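Local coordinates for protein 3-oxosteroid 1-dehydrogenase (Sterolibacterium denitrificans, PDB 7P18) that probably catalyses the FAD-dependent 1,2-dehydrogenation of 3-oxosteroids to 3-oxo-Δ1-steroids, passing the electrons on to an acceptor, at residues I249-N254 with L258-R263; K244-I249 with R264-G269. All coordinates share one frame; numbering follows the deposited sequence.

Both contacts use strand 245-253, one in the plane of its sheet and one across its face. Interaction 1 joins it to strand 256-262 as a beta hairpin, held by backbone hydrogen bonds and partly exposed, with Gln259 on its more exposed face and Arg253 near the turn. Interaction 2 is buried and wholly apolar: two valines and an isoleucine meet where strand 265-268 of the parallel sheet runs past. Ile249 belongs to both: its backbone bonds and CG1 branch serve the first, its CG2 methyl the second. Along the chain, interaction 1 is nested within the loop that interaction 2 closes, and the Ala262 N to Thr247 O distance of 2.8 Å, a probable hydrogen bond, connects them.

Interaction 1 of 2, residues I249-N254 with L258-R263; sequences IVVKRN and LQLTAR
A beta hairpin brings Ile249, Val250 and Val251 against Leu260, Gln259 and Leu258 in antiparallel register. The outer pairs, Ile249 with Leu260 and Val251 with Leu258, are hydrogen-bonded pairs; Val250 and Gln259 between them form a non-hydrogen-bonded pair. Ile249 N donates to Leu260 O over 3.0 Å. Leu260 N returns a bond to Ile249 O over 2.9 Å. Val251 and Leu258 exchange the other two bonds, the one from Leu258 N to Val251 O being 2.8 Å long. Leu258 O also receives a CA-H...O contact from Val250.

Ile249, Val251, Leu258 and Leu260 place their side chains on one face. Ile249, Val251 and Leu260 are buried there, which suits their branched aliphatic groups, while Leu258 near the turn is less covered. Ile249 CG1 packs on Leu260 CB at 4.1 Å. Val251 stands with CG2 between its backbone N and carbonyl carbon (chi1 -61°), and this methyl meets Leu260 CD1 at 3.9 Å, the two side chains crossing at about a right angle. Nearer the turn, the aliphatic part of Arg253 runs alongside Leu258, and Arg253 CG lies 4.0 Å from Leu258 CD2 before the charged end leads away to a cation-pi contact with Trp228. On the other face, Val250 CG2 touches Gln259 NE2 at 3.8 Å; a polar amide fits this more exposed side.

Strands 233-239, 245-253 and 256-262 follow one another as a three-stranded antiparallel beta meander, with this hairpin as its second and third strands, and strand 7-8 is added parallel to 256-262. Ile249 and Leu260 face Ile11 of strand 10-13, in the parallel sheet of the FAD-binding domain.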
# COMPACT_ATOMS: atom_id res chain seq x y z
N ILE A 249 15.50 9.42 -22.20
CA ILE A 249 15.71 10.03 -20.87
C ILE A 249 17.20 10.32 -20.68
O ILE A 249 18.01 9.64 -21.31
CB ILE A 249 15.19 9.11 -19.75
CG1 ILE A 249 15.96 7.79 -19.68
CG2 ILE A 249 13.70 8.88 -19.92
CD1 ILE A 249 15.64 6.92 -18.47
N VAL A 250 17.50 11.23 -19.77
CA VAL A 250 18.85 11.37 -19.15
C VAL A 250 18.81 10.70 -17.77
O VAL A 250 17.91 11.04 -16.97
CB VAL A 250 19.24 12.84 -19.00
CG1 VAL A 250 20.66 12.97 -18.46
CG2 VAL A 250 19.06 13.61 -20.32
N VAL A 251 19.77 9.82 -17.51
CA VAL A 251 20.03 9.25 -16.17
C VAL A 251 21.43 9.67 -15.69
O VAL A 251 22.23 10.21 -16.48
CB VAL A 251 19.90 7.72 -16.16
CG1 VAL A 251 18.48 7.31 -16.55
CG2 VAL A 251 20.95 7.04 -17.04
N LYS A 252 21.67 9.45 -14.40
CA LYS A 252 23.00 9.55 -13.75
C LYS A 252 23.44 8.11 -13.46
O LYS A 252 22.81 7.45 -12.66
CB LYS A 252 22.88 10.43 -12.51
CG LYS A 252 24.20 10.90 -11.92
CD LYS A 252 24.04 11.62 -10.58
CE LYS A 252 25.10 11.22 -9.57
NZ LYS A 252 25.43 12.36 -8.69
N ARG A 253 24.44 7.63 -14.20
CA ARG A 253 24.88 6.21 -14.23
C ARG A 253 26.38 6.17 -13.96
O ARG A 253 27.11 6.85 -14.70
CB ARG A 253 24.52 5.61 -15.59
CG ARG A 253 25.19 4.29 -15.93
CD ARG A 253 24.68 3.15 -15.10
NE ARG A 253 24.82 1.88 -15.78
CZ ARG A 253 24.58 0.70 -15.22
NH1 ARG A 253 24.16 0.65 -13.97
NH2 ARG A 253 24.76 -0.42 -15.90
N ASN A 254 26.82 5.44 -12.93
CA ASN A 254 28.24 5.45 -12.48
C ASN A 254 28.67 6.89 -12.22
O ASN A 254 29.83 7.22 -12.49
CB ASN A 254 29.18 4.79 -13.50
CG ASN A 254 28.84 3.33 -13.74
OD1 ASN A 254 28.63 2.91 -14.88
ND2 ASN A 254 28.75 2.56 -12.67
N LEU A 258 24.05 10.32 -18.65
CA LEU A 258 24.04 9.37 -19.79
C LEU A 258 22.71 9.52 -20.51
O LEU A 258 21.63 9.54 -19.82
CB LEU A 258 24.26 7.96 -19.26
CG LEU A 258 24.22 6.86 -20.31
CD1 LEU A 258 25.29 7.06 -21.38
CD2 LEU A 258 24.37 5.50 -19.66
N GLN A 259 22.76 9.70 -21.84
CA GLN A 259 21.56 9.90 -22.69
C GLN A 259 21.12 8.53 -23.18
O GLN A 259 21.94 7.83 -23.73
CB GLN A 259 21.80 10.82 -23.89
CG GLN A 259 22.27 12.21 -23.48
CD GLN A 259 21.53 13.29 -24.21
OE1 GLN A 259 21.29 13.20 -25.42
NE2 GLN A 259 21.12 14.32 -23.48
N LEU A 260 19.86 8.17 -22.94
CA LEU A 260 19.30 6.86 -23.35
C LEU A 260 18.16 7.11 -24.34
O LEU A 260 17.36 8.00 -24.09
CB LEU A 260 18.79 6.14 -22.10
CG LEU A 260 19.85 5.78 -21.06
CD1 LEU A 260 19.21 5.09 -19.87
CD2 LEU A 260 20.91 4.87 -21.65
N THR A 261 18.11 6.36 -25.43
CA THR A 261 17.07 6.53 -26.47
C THR A 261 16.02 5.43 -26.31
O THR A 261 16.42 4.26 -26.17
CB THR A 261 17.69 6.53 -27.88
OG1 THR A 261 18.54 7.68 -27.94
CG2 THR A 261 16.66 6.61 -28.98
N ALA A 262 14.75 5.83 -26.36
CA ALA A 262 13.60 4.90 -26.40
C ALA A 262 12.93 5.06 -27.76
O ALA A 262 12.34 6.11 -27.98
CB ALA A 262 12.62 5.21 -25.28
N ARG A 263 13.06 4.07 -28.63
CA ARG A 263 12.47 4.11 -29.99
C ARG A 263 10.94 4.19 -29.91
O ARG A 263 10.35 4.89 -30.75
CB ARG A 263 12.83 2.87 -30.80
CG ARG A 263 14.33 2.64 -30.95
CD ARG A 263 14.60 1.68 -32.08
NE ARG A 263 15.98 1.21 -32.08
CZ ARG A 263 16.43 0.14 -31.45
NH1 ARG A 263 15.64 -0.60 -30.69
NH2 ARG A 263 17.71 -0.18 -31.55

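Interaction 2 of 2, residues K244-I249 with R264-G269; sequences KRVTGI and RGVVLG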
# COMPACT_ATOMS: atom_id res chain seq x y z
N LYS A 244 5.79 18.35 -28.69
CA LYS A 244 6.94 17.58 -28.17
C LYS A 244 6.54 16.10 -28.05
O LYS A 244 5.44 15.78 -27.52
CB LYS A 244 7.40 18.20 -26.85
CG LYS A 244 7.98 19.60 -26.99
CD LYS A 244 9.01 19.66 -28.10
CE LYS A 244 9.77 20.97 -28.14
NZ LYS A 244 8.95 22.02 -28.80
N ARG A 245 7.42 15.25 -28.53
CA ARG A 245 7.37 13.78 -28.40
C ARG A 245 8.55 13.41 -27.52
O ARG A 245 9.57 14.10 -27.59
CB ARG A 245 7.47 13.13 -29.79
CG ARG A 245 7.62 11.62 -29.81
CD ARG A 245 7.52 11.08 -31.22
NE ARG A 245 8.58 11.64 -32.04
CZ ARG A 245 9.64 10.99 -32.51
NH1 ARG A 245 9.83 9.70 -32.23
NH2 ARG A 245 10.53 11.64 -33.26
N VAL A 246 8.41 12.36 -26.73
CA VAL A 246 9.49 11.90 -25.82
C VAL A 246 10.23 10.80 -26.55
O VAL A 246 9.57 9.82 -27.00
CB VAL A 246 8.93 11.41 -24.47
CG1 VAL A 246 9.94 10.57 -23.72
CG2 VAL A 246 8.50 12.60 -23.64
N THR A 247 11.56 10.94 -26.66
CA THR A 247 12.41 10.02 -27.46
C THR A 247 13.44 9.33 -26.57
O THR A 247 14.18 8.46 -27.08
CB THR A 247 13.11 10.81 -28.58
OG1 THR A 247 13.85 11.86 -27.97
CG2 THR A 247 12.11 11.42 -29.53
N GLY A 248 13.48 9.68 -25.28
CA GLY A 248 14.45 9.08 -24.35
C GLY A 248 14.48 9.76 -23.00
O GLY A 248 13.62 10.59 -22.71
N ILE A 249 15.50 9.42 -22.20
CA ILE A 249 15.71 10.03 -20.87
C ILE A 249 17.20 10.32 -20.68
O ILE A 249 18.01 9.64 -21.31
CB ILE A 249 15.19 9.11 -19.75
CG1 ILE A 249 15.96 7.79 -19.68
CG2 ILE A 249 13.70 8.88 -19.92
CD1 ILE A 249 15.64 6.92 -18.47
N ARG A 264 10.32 3.48 -28.96
CA ARG A 264 8.85 3.23 -28.94
C ARG A 264 8.20 3.92 -27.74
O ARG A 264 7.10 4.48 -27.91
CB ARG A 264 8.60 1.73 -29.00
CG ARG A 264 9.21 1.07 -30.23
CD ARG A 264 8.38 1.40 -31.45
NE ARG A 264 7.16 0.62 -31.41
CZ ARG A 264 7.08 -0.68 -31.71
NH1 ARG A 264 8.16 -1.36 -32.10
NH2 ARG A 264 5.91 -1.30 -31.63
N GLY A 265 8.82 3.91 -26.55
CA GLY A 265 8.17 4.57 -25.41
C GLY A 265 8.98 4.57 -24.14
O GLY A 265 9.82 3.69 -23.95
N VAL A 266 8.69 5.56 -23.31
CA VAL A 266 9.20 5.70 -21.93
C VAL A 266 8.01 5.50 -21.01
O VAL A 266 7.03 6.25 -21.16
CB VAL A 266 9.83 7.09 -21.71
CG1 VAL A 266 10.13 7.36 -20.25
CG2 VAL A 266 11.06 7.26 -22.59
N VAL A 267 8.14 4.56 -20.08
CA VAL A 267 7.09 4.30 -19.06
C VAL A 267 7.59 4.86 -17.72
O VAL A 267 8.60 4.32 -17.20
CB VAL A 267 6.76 2.81 -18.95
CG1 VAL A 267 5.67 2.56 -17.92
CG2 VAL A 267 6.40 2.25 -20.31
N LEU A 268 6.92 5.89 -17.21
CA LEU A 268 7.23 6.46 -15.88
C LEU A 268 6.49 5.64 -14.82
O LEU A 268 5.25 5.81 -14.69
CB LEU A 268 6.81 7.93 -15.84
CG LEU A 268 7.52 8.81 -16.89
CD1 LEU A 268 7.04 10.23 -16.76
CD2 LEU A 268 9.04 8.71 -16.79
N GLY A 269 7.22 4.81 -14.09
CA GLY A 269 6.71 4.06 -12.92
C GLY A 269 7.58 4.27 -11.69
O GLY A 269 7.96 3.29 -11.06
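A buried, steep crossing of strands from two sheets, close to where the chain turns from one sheet into the other, brings Val246 and Ile249 of strand 245-253 against Val266 of strand 265-268. The short strand segments pass at 75° with their axes 6.7 Å apart, too far and too steeply turned for backbone pairing, so side chains make the contact. Val266 is its hub. With CG1 anti to the backbone N (chi1 170°), it spreads its two methyls between the partners: CG2 meets Val246 CG1 at 3.7 Å, and CG1 meets Ile249 CG2 at 3.9 Å. Val246 crosses Val266 at about a right angle, and its CG1 also lies 4.0 Å from Val266 CB. Beta-branched side chains are well suited here, because their methyls branch at CB, close to the backbone, and suit strands that pass this near each other.

Between its two apolar residues, strand 245-253 is irregular. Thr247 and Gly248 both face Ile237 of strand 233-239, a classic beta bulge. It puts one extra residue between Val246 and Ile249, which lets both direct their side chains toward Val266. Gly248 is almost fully stretched (phi/psi 171°/-168°), a backbone shape glycine adopts readily.

Leu521 of strand 521-523 covers both valines, and Ile11 and Val13 of strand 10-13 extend the apolar surface around Ile249. Strand 265-268 leads to Gly269, which touches the bound FAD. A parallel sheet flanked by a three-stranded antiparallel beta meander is characteristic of Rossmann-type FAD-binding domains; this contact joins the meander to the sheet.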